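Local structure of myosin-I heavy chain (Dictyostelium discoideum, 5EJQ) at residues 338-343 / 383-388; 202-207 / 285-290; 419-424 / 474-479; 404-409 / 426-431. The protein is an actin-based motor with ATPase activity, involved in early phagocytosis and adhesion, represented here by its first MyTH4-FERM tail unit. The protein carries 3 engineered substitutions. All coordinates share one frame; numbering follows the deposited sequence.

Interaction 1: 338-343 / 383-388; sequences GSLKLQ and KSHKGL
His385 lies against Ser339, Leu340 and Gln343 of helix 331-346, so that the loop leaving helix 375-383 is fastened within the all-helical central lobe of the FERM domain. The imidazole is used on two sides, its face for packing and its rim for polarity. A methyl of the helix, Leu340 CD2, sits 3.6 Å from the ring centroid, almost over its middle, in a CH-pi contact. In the ring plane, His385 NE2 donates to Ser339 OG at 2.9 Å, while that hydroxyl is also bonded to Ile335 O one helical turn back. In Gln343 a chi1 of 180° swings CG away from the backbone N, and a bend at chi2 (71°) then carries the amide past His385 CB to the type II turn of residues 385-388. There Gln343 NE2 reaches Leu388 O at 2.9 Å, on a lone pair in the carbonyl plane. Asp348 OD1 accepts from Gln343 NE2 and from Gly387 N. With a leucine at Gln343, Leu388 O would probably lose its donor from the helix and Asp348 one of its two N-H partners. Beside this polar grip the contact closes with two methyls, Leu340 CD2 meeting Leu388 CD1 at 3.9 Å.

Interaction 2: 202-207 / 285-290; sequences VRITAT and FKFVFK
Phe287 and Ile204 both turn CG or CG1 away from their carbonyl carbons (chi1 -80° and -36°), and this brings Ile204 CD1 to 3.6 Å from Phe287 CB. The other branch of the isoleucine, CG2, is left to lie against Phe289 CB at 3.7 Å. Two residues earlier in the strand, Val202 CG1 touches the Phe287 ring obliquely at CE2, while the carbonyl oxygen of Arg203 lies at the ring edge. Phe285 CZ stands over one face of that ring, and Val266 and Leu267 of helix 263-277 also pack on Phe287. A serine at Phe287 would probably open a gap between sheet and helix and deprive Val202 and Ile204 of their apolar partner. The backbones are joined through Thr205, whose N donates almost straight to Phe287 O (2.9 Å, 174°) and whose O receives Phe289 N at 2.8 Å. Toward Arg203 a water takes over: it donates to Arg203 O at 2.8 Å and to Phe287 O at 3.2 Å, and accepts from Thr205 OG1. Beyond Thr205, a separate water accepts from Thr207 N and donates to Phe289 O. Strands 200-205 and 285-291 thus run side by side in the same direction, with a helix packed on one face of their mixed sheet, the central parallel pair characteristic of the ubiquitin-like beta-grasp fold of the first FERM lobe.

Interaction 3: 419-424 / 474-479; sequences ESLPYP and NKSTLQ
Leu421 drives one methyl, CD1, against the strand that begins at Thr477, where it meets Thr477 O at 3.6 Å and both Leu478 CA and Leu478 CD1 at 3.8 Å. One branch therefore covers backbone and side chain together, while the other, CD2, comes no nearer than 4.0 Å to Ser476 OG. In Leu478, CG lies opposite the backbone N (chi1 161°), which brings its own CD1 toward Leu421 and, more loosely, to 4.3 Å from Tyr423 CD2, approaching that ring at a slant. The two segments exchange dispersion contacts and share no hydrogen bond. Polar bonds instead set the shape of each partner. Within 474-479, Ser476 OG donates to Asn474 OD1 at 2.7 Å from above the carbonyl plane, and Ser476 N adds a weak bond to the same oxygen, bracing the bend ahead of the strand. In the opposing loop Ser418 OG is bonded to Leu421 N, while Tyr423 is fixed at both ends, its OH by Glu448 and its carbonyl oxygen by His416. Leu472 touches Leu421, Tyr423 and Leu478 alike and completes a small apolar cluster near the surface. The contact ties the connection between strands 410-415 and 426-432 to the hairpin formed by strands 468-471 and 477-480, two parts of the PH/PTB-like third lobe typical of FERM domains.

Interaction 4: 404-409 / 426-431; sequences HPLANC and NFVLAL
Leu406 and Cys409 close on Ala430 where the chain, having left the last helix of the central lobe, runs through two successive turns into the PH/PTB-like lobe of the FERM domain. The tight part centres on a single methyl: Ala430 CB lies 3.8 Å from Leu406 CD2 and equally far from Cys409 CB, with Cys409 SG only slightly farther away at 3.9 Å. Leu406 gets there with CG opposite its carbonyl carbon (chi1 -68°), and the side chain extends so that CD2 comes down on the strand. Toward Val428 the fit slackens, since Leu406 CD2 is 4.5 Å from Val428 CG1. Tyr327 reaches both of these residues, and Tyr439 and Leu411 also pack on Leu406. Away from the strand, Pro405 and Asn408 lie on the more solvent-accessible side of the turns. The turns are nevertheless held: within the first, Leu406 N donates to His404 ND1 at 3.0 Å, tilted from the ring plane, and Tyr314 OH is bonded to Asn408 N. Such turns bring Cys409 up beside the end of the strand, next to the point where Ser410 and Leu431 pair through their backbones as the antiparallel sheet begins. There the polar part of the contact is slight, a C-H...O approach in which Cys409 CA stands 3.4 Å from Leu431 O, with an angle of 131° at the hydrogen.

All four contacts belong to the FERM part of the chain, spread over its three lobes. Interactions 1 and 2 are partly buried. Interaction 2 joins neighbouring strands inside the ubiquitin-like lobe and is the only one built on backbone hydrogen bonds; interaction 1 fixes a loop to a helix of the central lobe through side-chain bonds and a ring face. Interactions 3 and 4 both involve the third lobe and are essentially apolar, but interaction 4 is buried at the entry from the helical lobe whereas interaction 3 lies at the surface. Their segments alternate along the chain, and they touch where Leu478 CD2 packs on Phe427 CZ at 3.8 Å.

Interaction 1: 338-343 / 383-388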
loop_
_atom_site.group_PDB
_atom_site.type_symbol
_atom_site.label_atom_id
_atom_site.label_comp_id
_atom_site.label_asym_id
_atom_site.label_seq_id
_atom_site.Cartn_x
_atom_site.Cartn_y
_atom_site.Cartn_z
ATOM N N GLY A 338 -20.008 -11.351 22.653
ATOM C CA GLY A 338 -20.005 -12.606 21.902
ATOM C C GLY A 338 -21.308 -13.391 21.943
ATOM O O GLY A 338 -21.712 -13.969 20.932
ATOM N N SER A 339 -22.003 -13.389 23.096
ATOM C CA SER A 339 -23.288 -14.111 23.252
ATOM C C SER A 339 -24.402 -13.408 22.496
ATOM O O SER A 339 -25.289 -14.072 21.941
ATOM C CB SER A 339 -23.637 -14.283 24.728
ATOM O OG SER A 339 -23.727 -13.032 25.387
ATOM N N LEU A 340 -24.352 -12.058 22.444
ATOM C CA LEU A 340 -25.302 -11.273 21.648
ATOM C C LEU A 340 -25.069 -11.496 20.154
ATOM O O LEU A 340 -26.035 -11.534 19.390
ATOM C CB LEU A 340 -25.205 -9.773 21.969
ATOM C CG LEU A 340 -25.907 -9.349 23.258
ATOM C CD1 LEU A 340 -25.473 -7.959 23.668
ATOM C CD2 LEU A 340 -27.445 -9.492 23.140
ATOM N N LYS A 341 -23.787 -11.635 19.744
ATOM C CA LYS A 341 -23.436 -11.898 18.346
ATOM C C LYS A 341 -23.970 -13.267 17.932
ATOM O O LYS A 341 -24.560 -13.392 16.847
ATOM C CB LYS A 341 -21.917 -11.808 18.106
ATOM C CG LYS A 341 -21.574 -11.974 16.614
ATOM C CD LYS A 341 -20.180 -11.552 16.300
ATOM C CE LYS A 341 -20.150 -10.248 15.541
ATOM N NZ LYS A 341 -18.813 -9.981 14.928
ATOM N N LEU A 342 -23.789 -14.280 18.806
ATOM C CA LEU A 342 -24.330 -15.625 18.550
ATOM C C LEU A 342 -25.865 -15.562 18.461
ATOM O O LEU A 342 -26.434 -16.117 17.518
ATOM C CB LEU A 342 -23.849 -16.630 19.615
ATOM C CG LEU A 342 -24.327 -18.092 19.506
ATOM C CD1 LEU A 342 -23.933 -18.750 18.151
ATOM C CD2 LEU A 342 -23.758 -18.898 20.631
ATOM N N GLN A 343 -26.526 -14.817 19.392
ATOM C CA GLN A 343 -27.978 -14.623 19.349
ATOM C C GLN A 343 -28.380 -13.971 18.022
ATOM O O GLN A 343 -29.346 -14.415 17.404
ATOM C CB GLN A 343 -28.498 -13.790 20.551
ATOM C CG GLN A 343 -30.029 -13.558 20.532
ATOM C CD GLN A 343 -30.852 -14.798 20.818
ATOM O OE1 GLN A 343 -30.397 -15.742 21.455
ATOM N NE2 GLN A 343 -32.096 -14.816 20.365
ATOM N N LYS A 383 -28.156 -18.057 26.857
ATOM C CA LYS A 383 -29.560 -18.459 27.176
ATOM C C LYS A 383 -30.415 -17.268 27.612
ATOM O O LYS A 383 -31.574 -17.192 27.218
ATOM C CB LYS A 383 -29.595 -19.520 28.276
ATOM C CG LYS A 383 -29.019 -20.874 27.866
ATOM C CD LYS A 383 -28.828 -21.763 29.093
ATOM C CE LYS A 383 -28.696 -23.220 28.738
ATOM N NZ LYS A 383 -30.013 -23.823 28.425
ATOM N N SER A 384 -29.824 -16.306 28.368
ATOM C CA SER A 384 -30.495 -15.094 28.839
ATOM C C SER A 384 -30.970 -14.190 27.689
ATOM O O SER A 384 -31.795 -13.311 27.925
ATOM C CB SER A 384 -29.608 -14.324 29.820
ATOM O OG SER A 384 -28.629 -13.513 29.184
ATOM N N HIS A 385 -30.464 -14.419 26.442
ATOM C CA HIS A 385 -30.859 -13.652 25.259
ATOM C C HIS A 385 -32.076 -14.258 24.533
ATOM O O HIS A 385 -32.532 -13.700 23.542
ATOM C CB HIS A 385 -29.675 -13.418 24.296
ATOM C CG HIS A 385 -28.475 -12.775 24.931
ATOM N ND1 HIS A 385 -28.601 -11.711 25.815
ATOM C CD2 HIS A 385 -27.162 -13.057 24.769
ATOM C CE1 HIS A 385 -27.370 -11.415 26.197
ATOM N NE2 HIS A 385 -26.467 -12.195 25.590
ATOM N N LYS A 386 -32.622 -15.373 25.045
ATOM C CA LYS A 386 -33.801 -16.031 24.462
ATOM C C LYS A 386 -34.962 -15.057 24.191
ATOM O O LYS A 386 -35.362 -14.291 25.072
ATOM C CB LYS A 386 -34.278 -17.160 25.378
ATOM C CG LYS A 386 -35.319 -18.044 24.704
ATOM C CD LYS A 386 -35.859 -19.077 25.622
ATOM C CE LYS A 386 -37.118 -19.642 25.026
ATOM N NZ LYS A 386 -37.737 -20.582 25.964
ATOM N N GLY A 387 -35.471 -15.084 22.967
ATOM C CA GLY A 387 -36.584 -14.230 22.575
ATOM C C GLY A 387 -36.177 -12.923 21.936
ATOM O O GLY A 387 -37.040 -12.160 21.482
ATOM N N LEU A 388 -34.864 -12.634 21.904
ATOM C CA LEU A 388 -34.391 -11.418 21.241
ATOM C C LEU A 388 -34.357 -11.672 19.755
ATOM O O LEU A 388 -33.817 -12.698 19.326
ATOM C CB LEU A 388 -32.976 -11.029 21.695
ATOM C CG LEU A 388 -32.801 -10.285 23.015
ATOM C CD1 LEU A 388 -31.319 -9.897 23.204
ATOM C CD2 LEU A 388 -33.656 -9.013 23.064
#

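Interaction 2: 202-207 / 285-290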
loop_
_atom_site.group_PDB
_atom_site.type_symbol
_atom_site.label_atom_id
_atom_site.label_comp_id
_atom_site.label_asym_id
_atom_site.label_seq_id
_atom_site.Cartn_x
_atom_site.Cartn_y
_atom_site.Cartn_z
ATOM N N VAL A 202 -5.298 -6.971 -7.335
ATOM C CA VAL A 202 -5.054 -7.090 -5.892
ATOM C C VAL A 202 -6.378 -7.456 -5.199
ATOM O O VAL A 202 -7.449 -7.007 -5.614
ATOM C CB VAL A 202 -4.368 -5.874 -5.219
ATOM C CG1 VAL A 202 -2.912 -5.749 -5.643
ATOM C CG2 VAL A 202 -5.138 -4.567 -5.464
ATOM N N ARG A 203 -6.291 -8.264 -4.146
ATOM C CA ARG A 203 -7.437 -8.704 -3.363
ATOM C C ARG A 203 -7.389 -7.977 -2.013
ATOM O O ARG A 203 -6.363 -8.028 -1.323
ATOM C CB ARG A 203 -7.355 -10.226 -3.167
ATOM C CG ARG A 203 -8.679 -10.911 -2.846
ATOM C CD ARG A 203 -8.507 -12.417 -2.676
ATOM N NE ARG A 203 -8.186 -13.097 -3.936
ATOM C CZ ARG A 203 -7.003 -13.630 -4.230
ATOM N NH1 ARG A 203 -6.006 -13.582 -3.353
ATOM N NH2 ARG A 203 -6.807 -14.221 -5.402
ATOM N N ILE A 204 -8.483 -7.280 -1.654
ATOM C CA ILE A 204 -8.571 -6.553 -0.383
ATOM C C ILE A 204 -9.615 -7.224 0.479
ATOM O O ILE A 204 -10.738 -7.469 0.022
ATOM C CB ILE A 204 -8.907 -5.046 -0.553
ATOM C CG1 ILE A 204 -8.244 -4.417 -1.821
ATOM C CG2 ILE A 204 -8.577 -4.260 0.747
ATOM C CD1 ILE A 204 -6.750 -4.167 -1.777
ATOM N N THR A 205 -9.255 -7.507 1.729
ATOM C CA THR A 205 -10.178 -8.106 2.695
ATOM C C THR A 205 -10.844 -6.986 3.492
ATOM O O THR A 205 -10.149 -6.103 3.995
ATOM C CB THR A 205 -9.425 -9.109 3.606
ATOM O OG1 THR A 205 -8.783 -10.058 2.763
ATOM C CG2 THR A 205 -10.357 -9.854 4.594
ATOM N N ALA A 206 -12.187 -7.022 3.597
ATOM C CA ALA A 206 -12.934 -6.048 4.396
ATOM C C ALA A 206 -12.958 -6.565 5.852
ATOM O O ALA A 206 -12.554 -7.708 6.096
ATOM C CB ALA A 206 -14.350 -5.894 3.852
ATOM N N THR A 207 -13.411 -5.732 6.819
ATOM C CA THR A 207 -13.443 -6.132 8.243
ATOM C C THR A 207 -14.459 -7.273 8.506
ATOM O O THR A 207 -14.275 -8.033 9.450
ATOM C CB THR A 207 -13.718 -4.946 9.145
ATOM O OG1 THR A 207 -14.961 -4.404 8.741
ATOM C CG2 THR A 207 -12.630 -3.886 9.090
ATOM N N PHE A 285 -0.345 -13.484 3.365
ATOM C CA PHE A 285 -0.368 -12.053 3.108
ATOM C C PHE A 285 -1.768 -11.632 2.722
ATOM O O PHE A 285 -2.427 -12.337 1.961
ATOM C CB PHE A 285 0.640 -11.636 2.004
ATOM C CG PHE A 285 0.415 -10.226 1.496
ATOM C CD1 PHE A 285 0.784 -9.126 2.262
ATOM C CD2 PHE A 285 -0.246 -9.999 0.293
ATOM C CE1 PHE A 285 0.529 -7.825 1.812
ATOM C CE2 PHE A 285 -0.516 -8.699 -0.145
ATOM C CZ PHE A 285 -0.117 -7.622 0.612
ATOM N N LYS A 286 -2.177 -10.443 3.170
ATOM C CA LYS A 286 -3.475 -9.840 2.858
ATOM C C LYS A 286 -3.343 -8.328 2.863
ATOM O O LYS A 286 -2.619 -7.784 3.686
ATOM C CB LYS A 286 -4.484 -10.110 4.007
ATOM C CG LYS A 286 -5.120 -11.458 4.128
ATOM C CD LYS A 286 -6.126 -11.336 5.264
ATOM C CE LYS A 286 -6.589 -12.646 5.823
ATOM N NZ LYS A 286 -7.775 -12.453 6.696
ATOM N N PHE A 287 -4.121 -7.654 2.028
ATOM C CA PHE A 287 -4.384 -6.224 2.125
ATOM C C PHE A 287 -5.705 -6.240 2.891
ATOM O O PHE A 287 -6.555 -7.103 2.614
ATOM C CB PHE A 287 -4.620 -5.570 0.756
ATOM C CG PHE A 287 -3.362 -5.252 -0.017
ATOM C CD1 PHE A 287 -2.447 -4.318 0.462
ATOM C CD2 PHE A 287 -3.090 -5.886 -1.229
ATOM C CE1 PHE A 287 -1.301 -3.986 -0.286
ATOM C CE2 PHE A 287 -1.923 -5.569 -1.964
ATOM C CZ PHE A 287 -1.040 -4.634 -1.481
ATOM N N VAL A 288 -5.871 -5.333 3.876
ATOM C CA VAL A 288 -7.097 -5.246 4.671
ATOM C C VAL A 288 -7.597 -3.797 4.635
ATOM O O VAL A 288 -6.809 -2.874 4.764
ATOM C CB VAL A 288 -6.932 -5.809 6.119
ATOM C CG1 VAL A 288 -8.265 -5.838 6.862
ATOM C CG2 VAL A 288 -6.326 -7.212 6.110
ATOM N N PHE A 289 -8.889 -3.601 4.429
ATOM C CA PHE A 289 -9.460 -2.251 4.372
ATOM C C PHE A 289 -10.122 -2.032 5.722
ATOM O O PHE A 289 -11.095 -2.705 6.030
ATOM C CB PHE A 289 -10.450 -2.144 3.204
ATOM C CG PHE A 289 -11.102 -0.800 2.987
ATOM C CD1 PHE A 289 -10.334 0.339 2.798
ATOM C CD2 PHE A 289 -12.485 -0.695 2.866
ATOM C CE1 PHE A 289 -10.935 1.566 2.517
ATOM C CE2 PHE A 289 -13.087 0.535 2.598
ATOM C CZ PHE A 289 -12.307 1.656 2.412
ATOM N N LYS A 290 -9.545 -1.145 6.555
ATOM C CA LYS A 290 -10.003 -0.899 7.931
ATOM C C LYS A 290 -10.104 0.580 8.254
ATOM O O LYS A 290 -9.460 1.393 7.599
ATOM C CB LYS A 290 -9.009 -1.523 8.934
ATOM C CG LYS A 290 -8.968 -3.036 8.959
ATOM C CD LYS A 290 -7.942 -3.541 9.967
ATOM C CE LYS A 290 -8.596 -4.213 11.141
ATOM N NZ LYS A 290 -7.632 -4.437 12.244
HETATM O O HOH W 1 -6.887 -9.758 0.836
HETATM O O HOH W 2 -9.144 -12.820 3.716
HETATM O O HOH W 3 -13.737 -3.097 5.880
#

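Interaction 3: 419-424 / 474-479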
loop_
_atom_site.group_PDB
_atom_site.type_symbol
_atom_site.label_atom_id
_atom_site.label_comp_id
_atom_site.label_asym_id
_atom_site.label_seq_id
_atom_site.Cartn_x
_atom_site.Cartn_y
_atom_site.Cartn_z
ATOM N N GLU A 419 11.800 3.284 34.508
ATOM C CA GLU A 419 11.859 2.734 35.859
ATOM C C GLU A 419 11.153 3.653 36.865
ATOM O O GLU A 419 11.095 3.310 38.042
ATOM C CB GLU A 419 13.317 2.496 36.275
ATOM C CG GLU A 419 14.014 1.410 35.472
ATOM C CD GLU A 419 15.496 1.321 35.766
ATOM O OE1 GLU A 419 16.257 2.164 35.236
ATOM O OE2 GLU A 419 15.891 0.434 36.560
ATOM N N SER A 420 10.613 4.814 36.402
ATOM C CA SER A 420 9.909 5.772 37.253
ATOM C C SER A 420 8.477 6.120 36.814
ATOM O O SER A 420 7.652 6.364 37.683
ATOM C CB SER A 420 10.720 7.049 37.427
ATOM O OG SER A 420 10.916 7.689 36.181
ATOM N N LEU A 421 8.172 6.145 35.500
ATOM C CA LEU A 421 6.840 6.509 35.017
ATOM C C LEU A 421 5.712 5.589 35.566
ATOM O O LEU A 421 5.898 4.371 35.653
ATOM C CB LEU A 421 6.792 6.639 33.476
ATOM C CG LEU A 421 7.492 7.887 32.880
ATOM C CD1 LEU A 421 7.463 7.862 31.379
ATOM C CD2 LEU A 421 6.879 9.204 33.391
ATOM N N PRO A 422 4.553 6.178 35.976
ATOM C CA PRO A 422 3.473 5.369 36.601
ATOM C C PRO A 422 2.541 4.593 35.652
ATOM O O PRO A 422 1.312 4.578 35.864
ATOM C CB PRO A 422 2.692 6.417 37.409
ATOM C CG PRO A 422 2.843 7.659 36.626
ATOM C CD PRO A 422 4.209 7.615 35.980
ATOM N N TYR A 423 3.111 3.956 34.610
ATOM C CA TYR A 423 2.336 3.194 33.637
ATOM C C TYR A 423 2.813 1.754 33.577
ATOM O O TYR A 423 4.009 1.508 33.754
ATOM C CB TYR A 423 2.406 3.838 32.220
ATOM C CG TYR A 423 2.219 5.334 32.249
ATOM C CD1 TYR A 423 1.041 5.899 32.727
ATOM C CD2 TYR A 423 3.256 6.190 31.895
ATOM C CE1 TYR A 423 0.901 7.278 32.859
ATOM C CE2 TYR A 423 3.113 7.573 31.987
ATOM C CZ TYR A 423 1.942 8.109 32.497
ATOM O OH TYR A 423 1.793 9.467 32.588
ATOM N N PRO A 424 1.924 0.781 33.265
ATOM C CA PRO A 424 2.404 -0.597 33.086
ATOM C C PRO A 424 3.380 -0.612 31.906
ATOM O O PRO A 424 3.267 0.237 31.005
ATOM C CB PRO A 424 1.121 -1.384 32.792
ATOM C CG PRO A 424 0.178 -0.371 32.214
ATOM C CD PRO A 424 0.485 0.891 32.964
ATOM N N ASN A 474 2.861 16.567 32.965
ATOM C CA ASN A 474 3.898 16.984 33.908
ATOM C C ASN A 474 5.192 17.401 33.181
ATOM O O ASN A 474 6.229 17.571 33.826
ATOM C CB ASN A 474 4.154 15.869 34.948
ATOM C CG ASN A 474 4.575 14.539 34.367
ATOM O OD1 ASN A 474 4.673 14.361 33.151
ATOM N ND2 ASN A 474 4.831 13.568 35.225
ATOM N N LYS A 475 5.123 17.556 31.831
ATOM C CA LYS A 475 6.205 17.969 30.918
ATOM C C LYS A 475 7.314 16.913 30.755
ATOM O O LYS A 475 8.230 17.124 29.953
ATOM C CB LYS A 475 6.796 19.346 31.285
ATOM C CG LYS A 475 5.859 20.530 31.089
ATOM C CD LYS A 475 6.558 21.820 31.531
ATOM C CE LYS A 475 5.667 23.042 31.551
ATOM N NZ LYS A 475 6.367 24.216 32.151
ATOM N N SER A 476 7.228 15.768 31.471
ATOM C CA SER A 476 8.215 14.703 31.310
ATOM C C SER A 476 7.973 13.945 29.981
ATOM O O SER A 476 6.984 14.199 29.288
ATOM C CB SER A 476 8.212 13.772 32.514
ATOM O OG SER A 476 6.962 13.121 32.645
ATOM N N THR A 477 8.894 13.067 29.601
ATOM C CA THR A 477 8.785 12.354 28.332
ATOM C C THR A 477 8.543 10.885 28.538
ATOM O O THR A 477 9.252 10.260 29.315
ATOM C CB THR A 477 10.057 12.608 27.460
ATOM O OG1 THR A 477 10.135 13.989 27.123
ATOM C CG2 THR A 477 10.077 11.798 26.165
ATOM N N LEU A 478 7.566 10.325 27.807
ATOM C CA LEU A 478 7.349 8.892 27.755
ATOM C C LEU A 478 7.908 8.407 26.384
ATOM O O LEU A 478 7.458 8.872 25.332
ATOM C CB LEU A 478 5.860 8.508 27.945
ATOM C CG LEU A 478 5.454 7.098 27.475
ATOM C CD1 LEU A 478 5.848 6.037 28.490
ATOM C CD2 LEU A 478 3.953 7.011 27.197
ATOM N N GLN A 479 8.895 7.508 26.402
ATOM C CA GLN A 479 9.454 6.969 25.161
ATOM C C GLN A 479 8.710 5.687 24.876
ATOM O O GLN A 479 8.950 4.674 25.537
ATOM C CB GLN A 479 10.983 6.752 25.252
ATOM C CG GLN A 479 11.603 6.147 23.984
ATOM C CD GLN A 479 13.085 6.422 23.857
ATOM O OE1 GLN A 479 13.529 7.169 22.975
ATOM N NE2 GLN A 479 13.892 5.814 24.725
#

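Interaction 4: 404-409 / 426-431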
loop_
_atom_site.group_PDB
_atom_site.type_symbol
_atom_site.label_atom_id
_atom_site.label_comp_id
_atom_site.label_asym_id
_atom_site.label_seq_id
_atom_site.Cartn_x
_atom_site.Cartn_y
_atom_site.Cartn_z
ATOM N N HIS A 404 -17.585 0.641 25.215
ATOM C CA HIS A 404 -16.229 0.247 25.616
ATOM C C HIS A 404 -15.265 1.461 25.579
ATOM O O HIS A 404 -15.412 2.266 24.679
ATOM C CB HIS A 404 -15.683 -0.872 24.714
ATOM C CG HIS A 404 -14.497 -1.534 25.311
ATOM N ND1 HIS A 404 -13.218 -1.042 25.107
ATOM C CD2 HIS A 404 -14.439 -2.561 26.187
ATOM C CE1 HIS A 404 -12.419 -1.813 25.822
ATOM N NE2 HIS A 404 -13.110 -2.748 26.486
ATOM N N PRO A 405 -14.290 1.618 26.522
ATOM C CA PRO A 405 -13.367 2.772 26.449
ATOM C C PRO A 405 -12.566 2.868 25.141
ATOM O O PRO A 405 -12.109 3.949 24.811
ATOM C CB PRO A 405 -12.403 2.517 27.623
ATOM C CG PRO A 405 -13.129 1.648 28.551
ATOM C CD PRO A 405 -13.995 0.784 27.712
ATOM N N LEU A 406 -12.382 1.745 24.413
ATOM C CA LEU A 406 -11.555 1.725 23.197
ATOM C C LEU A 406 -12.322 2.027 21.914
ATOM O O LEU A 406 -11.717 2.104 20.847
ATOM C CB LEU A 406 -10.775 0.399 23.084
ATOM C CG LEU A 406 -9.673 0.167 24.127
ATOM C CD1 LEU A 406 -8.887 -1.074 23.811
ATOM C CD2 LEU A 406 -8.732 1.356 24.246
ATOM N N ALA A 407 -13.650 2.186 22.020
ATOM C CA ALA A 407 -14.511 2.500 20.891
ATOM C C ALA A 407 -14.149 3.904 20.398
ATOM O O ALA A 407 -13.817 4.772 21.209
ATOM C CB ALA A 407 -15.972 2.475 21.333
ATOM N N ASN A 408 -14.168 4.101 19.077
ATOM C CA ASN A 408 -13.861 5.362 18.387
ATOM C C ASN A 408 -12.458 5.917 18.710
ATOM O O ASN A 408 -12.250 7.121 18.761
ATOM C CB ASN A 408 -14.971 6.408 18.612
ATOM C CG ASN A 408 -16.322 5.917 18.134
ATOM O OD1 ASN A 408 -17.296 5.901 18.886
ATOM N ND2 ASN A 408 -16.409 5.456 16.891
ATOM N N CYS A 409 -11.504 5.008 18.895
ATOM C CA CYS A 409 -10.084 5.294 19.164
ATOM C C CYS A 409 -9.265 4.572 18.110
ATOM O O CYS A 409 -9.616 3.456 17.730
ATOM C CB CYS A 409 -9.680 4.805 20.561
ATOM S SG CYS A 409 -10.409 5.734 21.941
ATOM N N ASN A 426 3.589 -2.609 29.544
ATOM C CA ASN A 426 2.822 -2.962 28.360
ATOM C C ASN A 426 1.551 -2.139 28.385
ATOM O O ASN A 426 0.758 -2.257 29.309
ATOM C CB ASN A 426 2.482 -4.455 28.340
ATOM C CG ASN A 426 3.690 -5.333 28.260
ATOM O OD1 ASN A 426 4.572 -5.139 27.425
ATOM N ND2 ASN A 426 3.763 -6.298 29.156
ATOM N N PHE A 427 1.387 -1.259 27.403
ATOM C CA PHE A 427 0.211 -0.407 27.366
ATOM C C PHE A 427 -0.286 -0.210 25.949
ATOM O O PHE A 427 0.357 -0.640 24.994
ATOM C CB PHE A 427 0.469 0.932 28.103
ATOM C CG PHE A 427 1.542 1.795 27.471
ATOM C CD1 PHE A 427 2.890 1.563 27.732
ATOM C CD2 PHE A 427 1.199 2.845 26.616
ATOM C CE1 PHE A 427 3.875 2.334 27.126
ATOM C CE2 PHE A 427 2.186 3.622 26.018
ATOM C CZ PHE A 427 3.521 3.360 26.276
ATOM N N VAL A 428 -1.442 0.449 25.829
ATOM C CA VAL A 428 -2.078 0.771 24.567
ATOM C C VAL A 428 -2.190 2.292 24.497
ATOM O O VAL A 428 -2.566 2.938 25.477
ATOM C CB VAL A 428 -3.476 0.081 24.495
ATOM C CG1 VAL A 428 -4.378 0.684 23.408
ATOM C CG2 VAL A 428 -3.344 -1.431 24.325
ATOM N N LEU A 429 -1.883 2.862 23.330
ATOM C CA LEU A 429 -2.155 4.267 23.087
ATOM C C LEU A 429 -3.457 4.289 22.288
ATOM O O LEU A 429 -3.534 3.672 21.219
ATOM C CB LEU A 429 -1.004 4.990 22.372
ATOM C CG LEU A 429 0.232 5.251 23.234
ATOM C CD1 LEU A 429 1.287 5.975 22.445
ATOM C CD2 LEU A 429 -0.117 6.071 24.496
ATOM N N ALA A 430 -4.518 4.876 22.873
ATOM C CA ALA A 430 -5.821 4.972 22.199
ATOM C C ALA A 430 -6.022 6.440 21.836
ATOM O O ALA A 430 -6.317 7.269 22.700
ATOM C CB ALA A 430 -6.930 4.473 23.107
ATOM N N LEU A 431 -5.771 6.761 20.561
ATOM C CA LEU A 431 -5.815 8.112 20.024
ATOM C C LEU A 431 -7.198 8.453 19.473
ATOM O O LEU A 431 -7.750 7.740 18.640
ATOM C CB LEU A 431 -4.730 8.304 18.934
ATOM C CG LEU A 431 -3.247 8.329 19.413
ATOM C CD1 LEU A 431 -2.649 6.931 19.439
ATOM C CD2 LEU A 431 -2.390 9.169 18.470
#